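Local coordinates for protein glucosidase (Croceicoccus marinus, PDB 5Z3K) that probably hydrolyses O-glycosidic bonds, as a beta-glucosidase of glycoside hydrolase family 39, at residues V54-W59 with L106-S111; R62-D67 with A110-A115; D381-A386 with P410-D415. One frame throughout, in Å; residues are numbered along the deposited sequence.

In the fold
Contacts 1 and 2 adjoin at the C-terminal end of the closed eight-stranded parallel barrel. Contact 1 joins the ends of neighbouring strands 53-55 and 104-109, and contact 2 joins the loops that continue from them toward helices 89-100 and 123-138. Their centres are 12 Å apart, they share Ala-110 and Ser-111, and Tyr-57 of contact 1 touches Arg-62 and Ile-113 of contact 2. Contact 3 comes much later in the chain, between surface loops that follow strands 369-376 and 405-408, with its centre 34 Å from that of contact 1. The first two thus form part of one rim of the barrel, while the third belongs to an excursion from the separate mixed sheet.

Contact 1: residues V54-W59 with L106-S111; sequences VRSYDW and LFTIAS
Val-54 and Leu-106 open a short run of parallel-strand bonding: Leu-106 N donates to Val-54 O (2.8 Å), and Ser-56 N in turn donates to Leu-106 O (2.9 Å), bracketing Arg-55. Beyond this, segment 54-59 enters a type I turn, Ser-56 to Trp-59, and a side chain takes over the role of the backbone. Ser-56 OG accepts a bond from Thr-108 N (2.9 Å, 154° at the hydrogen). The same OG bonds a water that donates to Thr-108 O, and it lies over one face of the Phe-107 ring, offset toward the rim.

The charged group is Arg-55. Its CG, anti to the backbone N (chi1 -174°), lies 3.9 Å from Leu-106 CD2; from there the chain runs extended to NE. Thr-108 OG1 sits over a face of the guanidinium without bonding to it; both OG1 and Arg-55 NE instead reach Glu-153 OE2, while NH2 forms a salt bridge with Asp-156. An alanine here would probably deprive Glu-153 and Asp-156 of this salt-bridge partner and open a gap beside Leu-106 CD2.

Apolar contact comes from Tyr-57, with CD1 3.7 Å from Thr-108 CG2 and CE1 3.9 Å from Ala-110 CB, which meets the ring edge in plane. Adjacent parallel strands giving way to loops in this manner are characteristic of the C-terminal end of a TIM barrel, where glycosidases of this fold carry their active sites.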
loop_
_atom_site.group_PDB
_atom_site.type_symbol
_atom_site.label_atom_id
_atom_site.label_comp_id
_atom_site.label_asym_id
_atom_site.label_seq_id
_atom_site.Cartn_x
_atom_site.Cartn_y
_atom_site.Cartn_z
ATOM N N VAL A 54 -1.851 7.453 -2.129
ATOM C CA VAL A 54 -2.892 6.760 -2.881
ATOM C C VAL A 54 -2.387 6.489 -4.294
ATOM O O VAL A 54 -2.034 7.425 -5.024
ATOM C CB VAL A 54 -4.207 7.550 -2.921
ATOM C CG1 VAL A 54 -5.226 6.817 -3.777
ATOM C CG2 VAL A 54 -4.743 7.765 -1.499
ATOM N N ARG A 55 -2.382 5.216 -4.683
ATOM C CA ARG A 55 -2.102 4.825 -6.063
ATOM C C ARG A 55 -3.366 4.997 -6.897
ATOM O O ARG A 55 -4.456 4.605 -6.468
ATOM C CB ARG A 55 -1.626 3.369 -6.111
ATOM C CG ARG A 55 -1.149 2.868 -7.470
ATOM C CD ARG A 55 -0.401 1.527 -7.323
ATOM N NE ARG A 55 0.304 1.156 -8.559
ATOM C CZ ARG A 55 -0.173 0.309 -9.475
ATOM N NH1 ARG A 55 -1.357 -0.280 -9.304
ATOM N NH2 ARG A 55 0.535 0.051 -10.572
ATOM N N SER A 56 -3.225 5.581 -8.093
ATOM C CA SER A 56 -4.380 5.989 -8.883
ATOM C C SER A 56 -4.863 4.908 -9.841
ATOM O O SER A 56 -5.876 5.110 -10.522
ATOM C CB SER A 56 -4.044 7.249 -9.685
ATOM O OG SER A 56 -3.069 6.961 -10.693
ATOM N N TYR A 57 -4.169 3.771 -9.906
ATOM C CA TYR A 57 -4.399 2.806 -10.981
ATOM C C TYR A 57 -5.843 2.303 -11.003
ATOM O O TYR A 57 -6.424 2.112 -12.080
ATOM C CB TYR A 57 -3.413 1.641 -10.833
ATOM C CG TYR A 57 -3.559 0.575 -11.894
ATOM C CD1 TYR A 57 -3.009 0.753 -13.159
ATOM C CD2 TYR A 57 -4.220 -0.618 -11.624
ATOM C CE1 TYR A 57 -3.135 -0.222 -14.144
ATOM C CE2 TYR A 57 -4.344 -1.609 -12.599
ATOM C CZ TYR A 57 -3.801 -1.399 -13.856
ATOM O OH TYR A 57 -3.938 -2.366 -14.826
ATOM N N ASP A 58 -6.466 2.129 -9.837
ATOM C CA ASP A 58 -7.822 1.589 -9.850
ATOM C C ASP A 58 -8.887 2.645 -10.151
ATOM O O ASP A 58 -10.040 2.285 -10.415
ATOM C CB ASP A 58 -8.096 0.862 -8.534
ATOM C CG ASP A 58 -7.200 -0.356 -8.373
ATOM O OD1 ASP A 58 -7.195 -1.221 -9.275
ATOM O OD2 ASP A 58 -6.452 -0.427 -7.382
ATOM N N TRP A 59 -8.521 3.920 -10.170
ATOM C CA TRP A 59 -9.419 4.953 -10.659
ATOM C C TRP A 59 -9.695 4.760 -12.153
ATOM O O TRP A 59 -9.034 3.984 -12.850
ATOM C CB TRP A 59 -8.825 6.344 -10.438
ATOM C CG TRP A 59 -8.484 6.710 -9.015
ATOM C CD1 TRP A 59 -8.829 6.028 -7.857
ATOM C CD2 TRP A 59 -7.733 7.853 -8.593
ATOM N NE1 TRP A 59 -8.333 6.686 -6.760
ATOM C CE2 TRP A 59 -7.654 7.806 -7.180
ATOM C CE3 TRP A 59 -7.120 8.918 -9.274
ATOM C CZ2 TRP A 59 -6.989 8.787 -6.437
ATOM C CZ3 TRP A 59 -6.447 9.883 -8.540
ATOM C CH2 TRP A 59 -6.389 9.813 -7.125
ATOM N N LEU A 106 0.326 8.628 -5.934
ATOM C CA LEU A 106 1.178 7.858 -6.836
ATOM C C LEU A 106 0.351 7.661 -8.097
ATOM O O LEU A 106 -0.611 6.881 -8.106
ATOM C CB LEU A 106 1.583 6.533 -6.204
ATOM C CG LEU A 106 2.280 5.514 -7.101
ATOM C CD1 LEU A 106 3.642 6.068 -7.457
ATOM C CD2 LEU A 106 2.408 4.178 -6.378
ATOM N N PHE A 107 0.669 8.425 -9.138
ATOM C CA PHE A 107 -0.149 8.441 -10.340
ATOM C C PHE A 107 0.409 7.421 -11.323
ATOM O O PHE A 107 1.513 7.596 -11.848
ATOM C CB PHE A 107 -0.194 9.838 -10.952
ATOM C CG PHE A 107 -1.313 10.020 -11.931
ATOM C CD1 PHE A 107 -1.268 9.402 -13.177
ATOM C CD2 PHE A 107 -2.426 10.774 -11.593
ATOM C CE1 PHE A 107 -2.303 9.547 -14.071
ATOM C CE2 PHE A 107 -3.466 10.925 -12.486
ATOM C CZ PHE A 107 -3.404 10.311 -13.728
ATOM N N THR A 108 -0.359 6.367 -11.585
ATOM C CA THR A 108 0.086 5.310 -12.481
ATOM C C THR A 108 -0.307 5.672 -13.912
ATOM O O THR A 108 -1.493 5.841 -14.217
ATOM C CB THR A 108 -0.496 3.952 -12.090
ATOM O OG1 THR A 108 -0.148 3.650 -10.728
ATOM C CG2 THR A 108 0.071 2.845 -12.986
ATOM N N ILE A 109 0.696 5.780 -14.772
ATOM C CA ILE A 109 0.522 5.985 -16.210
ATOM C C ILE A 109 0.367 4.614 -16.866
ATOM O O ILE A 109 1.336 3.856 -16.969
ATOM C CB ILE A 109 1.720 6.745 -16.800
ATOM C CG1 ILE A 109 1.885 8.100 -16.089
ATOM C CG2 ILE A 109 1.578 6.911 -18.325
ATOM C CD1 ILE A 109 3.191 8.801 -16.360
ATOM N N ALA A 110 -0.842 4.297 -17.330
ATOM C CA ALA A 110 -1.108 2.985 -17.917
ATOM C C ALA A 110 -2.278 3.069 -18.883
ATOM O O ALA A 110 -3.137 3.948 -18.771
ATOM C CB ALA A 110 -1.408 1.937 -16.838
ATOM N N SER A 111 -2.318 2.119 -19.824
ATOM C CA SER A 111 -3.432 2.034 -20.756
ATOM C C SER A 111 -4.655 1.443 -20.055
ATOM O O SER A 111 -4.644 1.155 -18.851
ATOM C CB SER A 111 -3.054 1.195 -21.981
ATOM O OG SER A 111 -3.009 -0.187 -21.645
HETATM O O HOH W 1 -3.935 6.279 -13.159
#

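Contact 2: residues R62-D67 with A110-A115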
loop_
_atom_site.group_PDB
_atom_site.type_symbol
_atom_site.label_atom_id
_atom_site.label_comp_id
_atom_site.label_asym_id
_atom_site.label_seq_id
_atom_site.Cartn_x
_atom_site.Cartn_y
_atom_site.Cartn_z
ATOM N N ARG A 62 -6.891 6.354 -16.737
ATOM C CA ARG A 62 -5.903 5.706 -17.582
ATOM C C ARG A 62 -5.578 6.579 -18.786
ATOM O O ARG A 62 -6.433 7.300 -19.310
ATOM C CB ARG A 62 -6.413 4.341 -18.052
ATOM C CG ARG A 62 -6.762 3.395 -16.926
ATOM C CD ARG A 62 -5.525 2.926 -16.202
ATOM N NE ARG A 62 -5.908 2.013 -15.131
ATOM C CZ ARG A 62 -6.223 0.730 -15.300
ATOM N NH1 ARG A 62 -6.184 0.167 -16.507
ATOM N NH2 ARG A 62 -6.567 -0.000 -14.245
ATOM N N LEU A 63 -4.322 6.517 -19.217
ATOM C CA LEU A 63 -3.904 7.144 -20.467
ATOM C C LEU A 63 -3.923 6.032 -21.511
ATOM O O LEU A 63 -2.918 5.360 -21.742
ATOM C CB LEU A 63 -2.527 7.792 -20.340
ATOM C CG LEU A 63 -2.020 8.383 -21.665
ATOM C CD1 LEU A 63 -3.046 9.361 -22.213
ATOM C CD2 LEU A 63 -0.656 9.047 -21.517
ATOM N N ASP A 64 -5.091 5.806 -22.113
ATOM C CA ASP A 64 -5.210 4.705 -23.057
ATOM C C ASP A 64 -4.437 5.028 -24.335
ATOM O O ASP A 64 -4.278 6.192 -24.715
ATOM C CB ASP A 64 -6.677 4.404 -23.369
ATOM C CG ASP A 64 -6.907 2.943 -23.766
ATOM O OD1 ASP A 64 -5.975 2.125 -23.631
ATOM O OD2 ASP A 64 -8.027 2.596 -24.201
ATOM N N THR A 65 -3.911 3.983 -24.966
ATOM C CA THR A 65 -3.062 4.134 -26.138
ATOM C C THR A 65 -3.837 4.005 -27.444
ATOM O O THR A 65 -3.240 4.095 -28.517
ATOM C CB THR A 65 -1.919 3.113 -26.103
ATOM O OG1 THR A 65 -2.441 1.817 -25.794
ATOM C CG2 THR A 65 -0.893 3.507 -25.045
ATOM N N ILE A 66 -5.139 3.770 -27.376
ATOM C CA ILE A 66 -6.038 3.942 -28.503
ATOM C C ILE A 66 -7.120 4.927 -28.064
ATOM O O ILE A 66 -7.192 5.319 -26.898
ATOM C CB ILE A 66 -6.651 2.612 -28.975
ATOM C CG1 ILE A 66 -7.482 1.992 -27.844
ATOM C CG2 ILE A 66 -5.555 1.654 -29.463
ATOM C CD1 ILE A 66 -8.038 0.627 -28.158
ATOM N N ASP A 67 -7.960 5.328 -29.013
ATOM C CA ASP A 67 -9.073 6.208 -28.678
ATOM C C ASP A 67 -10.044 5.481 -27.762
ATOM O O ASP A 67 -10.350 4.303 -27.963
ATOM C CB ASP A 67 -9.801 6.682 -29.945
ATOM C CG ASP A 67 -8.972 7.654 -30.785
ATOM O OD1 ASP A 67 -7.776 7.856 -30.489
ATOM O OD2 ASP A 67 -9.527 8.215 -31.759
ATOM N N ALA A 110 -0.842 4.297 -17.330
ATOM C CA ALA A 110 -1.108 2.985 -17.917
ATOM C C ALA A 110 -2.278 3.069 -18.883
ATOM O O ALA A 110 -3.137 3.948 -18.771
ATOM C CB ALA A 110 -1.408 1.937 -16.838
ATOM N N SER A 111 -2.318 2.119 -19.824
ATOM C CA SER A 111 -3.432 2.034 -20.756
ATOM C C SER A 111 -4.655 1.443 -20.055
ATOM O O SER A 111 -4.644 1.155 -18.851
ATOM C CB SER A 111 -3.054 1.195 -21.981
ATOM O OG SER A 111 -3.009 -0.187 -21.645
ATOM N N GLU A 112 -5.731 1.254 -20.825
ATOM C CA GLU A 112 -6.986 0.711 -20.303
ATOM C C GLU A 112 -6.918 -0.818 -20.213
ATOM O O GLU A 112 -7.645 -1.559 -20.880
ATOM C CB GLU A 112 -8.157 1.175 -21.163
ATOM C CG GLU A 112 -9.515 0.805 -20.617
ATOM C CD GLU A 112 -9.633 1.072 -19.123
ATOM O OE1 GLU A 112 -9.861 0.114 -18.363
ATOM O OE2 GLU A 112 -9.496 2.247 -18.722
ATOM N N ILE A 113 -6.005 -1.283 -19.372
ATOM C CA ILE A 113 -5.908 -2.710 -19.043
ATOM C C ILE A 113 -7.166 -3.137 -18.293
ATOM O O ILE A 113 -7.520 -2.497 -17.286
ATOM C CB ILE A 113 -4.659 -2.973 -18.194
ATOM C CG1 ILE A 113 -3.391 -2.613 -18.975
ATOM C CG2 ILE A 113 -4.655 -4.413 -17.676
ATOM C CD1 ILE A 113 -2.205 -2.202 -18.094
ATOM N N PRO A 114 -7.836 -4.245 -18.685
ATOM C CA PRO A 114 -7.407 -5.202 -19.718
ATOM C C PRO A 114 -7.977 -4.995 -21.118
ATOM O O PRO A 114 -7.644 -5.774 -22.004
ATOM C CB PRO A 114 -7.924 -6.533 -19.168
ATOM C CG PRO A 114 -9.229 -6.146 -18.543
ATOM C CD PRO A 114 -9.006 -4.754 -17.949
ATOM N N ALA A 115 -8.838 -4.001 -21.324
ATOM C CA ALA A 115 -9.446 -3.861 -22.645
ATOM C C ALA A 115 -8.383 -3.626 -23.709
ATOM O O ALA A 115 -8.465 -4.175 -24.815
ATOM C CB ALA A 115 -10.475 -2.732 -22.636
HETATM O O HOH W 2 -6.951 -2.757 -14.615
HETATM O O HOH W 3 -2.690 6.644 -16.505
#
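Arg-62 and Ile-113 meet where two beta-alpha loops of the TIM barrel run side by side, the second bent by an inverse gamma turn centred on Glu-112. The bend brings two carbonyls to a single nitrogen: Arg-62 NH1 donates to Ser-111 O (3.0 Å) and to Ile-113 O (3.1 Å), the latter on a lone pair of the carbonyl and in the guanidinium plane. Beside it, NH2 serves Tyr-57 O and a water that accepts from NH2 and donates a hydrogen bond to Ile-113 O, so this carbonyl has two donors. Chi2 of Arg-62, at -70°, bends the chain and turns CD toward Ser-111 O.

Backbone bonding is slighter. Leu-63 N gives only a weak bond to Ala-110 O (2.9 Å, 127°) and another weak one to a water that also accepts from Ala-110 N.

Three of the four carboxylate oxygens have hydrogen-bond donors. Glu-112 OE1 bonds His-311 ND1 and stays 4.1 Å from Arg-62 NH1, near enough only for charge attraction. Asp-64 OD2 takes Asn-68 ND2, and OD1 takes Asn-116 ND2 and, weakly, Thr-65 N. Glu-112 N also donates to Asp-64 OD1 (2.9 Å), approaching from above the carboxylate plane, 67° out of it.

Contact 3: residues D381-A386 with P410-D415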
loop_
_atom_site.group_PDB
_atom_site.type_symbol
_atom_site.label_atom_id
_atom_site.label_comp_id
_atom_site.label_asym_id
_atom_site.label_seq_id
_atom_site.Cartn_x
_atom_site.Cartn_y
_atom_site.Cartn_z
ATOM N N ASP A 381 -1.813 -24.152 9.376
ATOM C CA ASP A 381 -0.928 -25.318 9.343
ATOM C C ASP A 381 -0.544 -25.713 7.926
ATOM O O ASP A 381 0.622 -26.027 7.657
ATOM C CB ASP A 381 -1.587 -26.513 10.036
ATOM C CG ASP A 381 -1.919 -26.238 11.473
ATOM O OD1 ASP A 381 -1.063 -25.673 12.183
ATOM O OD2 ASP A 381 -3.045 -26.576 11.892
HETATM N N MSE A 382 -1.497 -25.709 7.000
HETATM C CA MSE A 382 -1.186 -26.223 5.678
HETATM C C MSE A 382 -0.148 -25.352 4.981
HETATM O O MSE A 382 0.522 -25.810 4.062
HETATM C CB MSE A 382 -2.439 -26.346 4.824
HETATM C CG MSE A 382 -3.163 -25.057 4.614
HETATM SE SE MSE A 382 -4.481 -25.234 3.185
HETATM C CE MSE A 382 -5.586 -23.741 3.705
ATOM N N TYR A 383 0.020 -24.112 5.438
ATOM C CA TYR A 383 1.045 -23.248 4.865
ATOM C C TYR A 383 2.381 -23.340 5.595
ATOM O O TYR A 383 3.328 -22.641 5.217
ATOM C CB TYR A 383 0.548 -21.795 4.820
ATOM C CG TYR A 383 -0.557 -21.600 3.802
ATOM C CD1 TYR A 383 -0.278 -21.487 2.441
ATOM C CD2 TYR A 383 -1.887 -21.558 4.203
ATOM C CE1 TYR A 383 -1.305 -21.326 1.510
ATOM C CE2 TYR A 383 -2.903 -21.402 3.290
ATOM C CZ TYR A 383 -2.618 -21.283 1.951
ATOM O OH TYR A 383 -3.668 -21.121 1.074
ATOM N N LEU A 384 2.495 -24.210 6.599
ATOM C CA LEU A 384 3.768 -24.453 7.272
ATOM C C LEU A 384 4.479 -25.700 6.753
ATOM O O LEU A 384 5.522 -26.081 7.293
ATOM C CB LEU A 384 3.552 -24.545 8.781
ATOM C CG LEU A 384 3.110 -23.200 9.379
ATOM C CD1 LEU A 384 2.507 -23.360 10.769
ATOM C CD2 LEU A 384 4.269 -22.209 9.400
ATOM N N THR A 385 3.946 -26.330 5.711
ATOM C CA THR A 385 4.606 -27.439 5.038
ATOM C C THR A 385 5.503 -26.895 3.933
ATOM O O THR A 385 5.068 -26.069 3.127
ATOM C CB THR A 385 3.562 -28.387 4.450
ATOM O OG1 THR A 385 2.670 -28.812 5.487
ATOM C CG2 THR A 385 4.228 -29.598 3.820
ATOM N N ALA A 386 6.752 -27.355 3.891
ATOM C CA ALA A 386 7.640 -26.934 2.819
ATOM C C ALA A 386 7.141 -27.472 1.482
ATOM O O ALA A 386 6.592 -28.572 1.401
ATOM C CB ALA A 386 9.072 -27.412 3.078
ATOM N N PRO A 410 9.403 -17.313 -2.160
ATOM C CA PRO A 410 10.452 -17.657 -1.205
ATOM C C PRO A 410 10.144 -18.981 -0.528
ATOM O O PRO A 410 8.988 -19.426 -0.510
ATOM C CB PRO A 410 10.426 -16.490 -0.204
ATOM C CG PRO A 410 9.087 -15.865 -0.349
ATOM C CD PRO A 410 8.642 -16.111 -1.759
ATOM N N PRO A 411 11.155 -19.660 0.007
ATOM C CA PRO A 411 10.880 -20.857 0.809
ATOM C C PRO A 411 9.990 -20.513 1.990
ATOM O O PRO A 411 10.168 -19.485 2.652
ATOM C CB PRO A 411 12.269 -21.310 1.267
ATOM C CG PRO A 411 13.148 -20.115 1.094
ATOM C CD PRO A 411 12.592 -19.361 -0.068
ATOM N N ARG A 412 9.021 -21.377 2.249
ATOM C CA ARG A 412 8.125 -21.140 3.368
ATOM C C ARG A 412 8.881 -21.212 4.690
ATOM O O ARG A 412 9.828 -21.988 4.850
ATOM C CB ARG A 412 6.993 -22.151 3.355
ATOM C CG ARG A 412 6.007 -21.922 2.246
ATOM C CD ARG A 412 4.978 -22.995 2.272
ATOM N NE ARG A 412 3.900 -22.699 1.350
ATOM C CZ ARG A 412 2.975 -23.577 0.998
ATOM N NH1 ARG A 412 3.007 -24.809 1.505
ATOM N NH2 ARG A 412 2.026 -23.222 0.145
ATOM N N ARG A 413 8.456 -20.376 5.643
ATOM C CA ARG A 413 9.045 -20.329 6.985
ATOM C C ARG A 413 8.412 -21.436 7.820
ATOM O O ARG A 413 7.472 -21.221 8.591
ATOM C CB ARG A 413 8.824 -18.961 7.620
ATOM C CG ARG A 413 9.520 -17.820 6.917
ATOM C CD ARG A 413 9.623 -16.612 7.837
ATOM N NE ARG A 413 8.301 -16.168 8.278
ATOM C CZ ARG A 413 8.048 -15.646 9.471
ATOM N NH1 ARG A 413 9.030 -15.491 10.357
ATOM N NH2 ARG A 413 6.813 -15.264 9.770
ATOM N N VAL A 414 8.943 -22.652 7.661
ATOM C CA VAL A 414 8.279 -23.819 8.234
ATOM C C VAL A 414 8.301 -23.800 9.754
ATOM O O VAL A 414 7.497 -24.493 10.389
ATOM C CB VAL A 414 8.913 -25.122 7.713
ATOM C CG1 VAL A 414 8.722 -25.251 6.203
ATOM C CG2 VAL A 414 10.376 -25.179 8.085
ATOM N N ASP A 415 9.192 -23.021 10.361
ATOM C CA ASP A 415 9.292 -22.931 11.815
ATOM C C ASP A 415 8.490 -21.770 12.398
ATOM O O ASP A 415 8.579 -21.505 13.605
ATOM C CB ASP A 415 10.761 -22.813 12.231
ATOM C CG ASP A 415 11.577 -24.031 11.827
ATOM O OD1 ASP A 415 11.057 -25.161 11.967
ATOM O OD2 ASP A 415 12.724 -23.861 11.361
#
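A loop-to-loop junction at the protein surface is bridged by Arg-412, which stretches from segment 410-415 to the backbone of segment 381-386. Its chain is extended from CG to NE, carrying the guanidinium past Tyr-383 to the loop just after the 3-10 segment 381-383, where NH1 donates to Thr-385 O (2.9 Å, 163° at the hydrogen). The carbonyl oxygen lies close to the guanidinium plane and the donor lies in the carbonyl plane, so the bond is well aligned at both ends. Arg-412 CD rests 3.2 Å from Thr-385 O, with Tyr-383 O at 3.4 Å.

The tyrosine borders the cation from another direction. Tyr-383 CD1 lies over one face of the guanidinium, 3.7 Å from Arg-412 NH2, with the ring and guanidinium planes 70° apart.

Both segments belong to an excursion between strands 369-376 and 423-429 of the mixed beta sheet, and the arginines link it to the barrel. Arg-412 NH2 bonds Asn-232 O, in the loop between strand 223-229 and helix 238-252, and Arg-413 forms a salt bridge with Asp-235 of the same loop. The nearby Arg-387 probably makes the setting of Arg-412 less favourable electrostatically, an effect that the carbonyl oxygens around it would partly offset.

Apolar groups meet on the Val-414 side. Val-414 CG1, anti to its own carbonyl carbon (chi1 -63°), touches Ala-386 CB at 3.8 Å and lies 3.5 Å from Leu-384 O. Leu-384 in turn sends its CD2 methyl against the backbone of the opposite loop, 3.4 Å from Arg-413 O, at the inverse gamma turn centred on Arg-413.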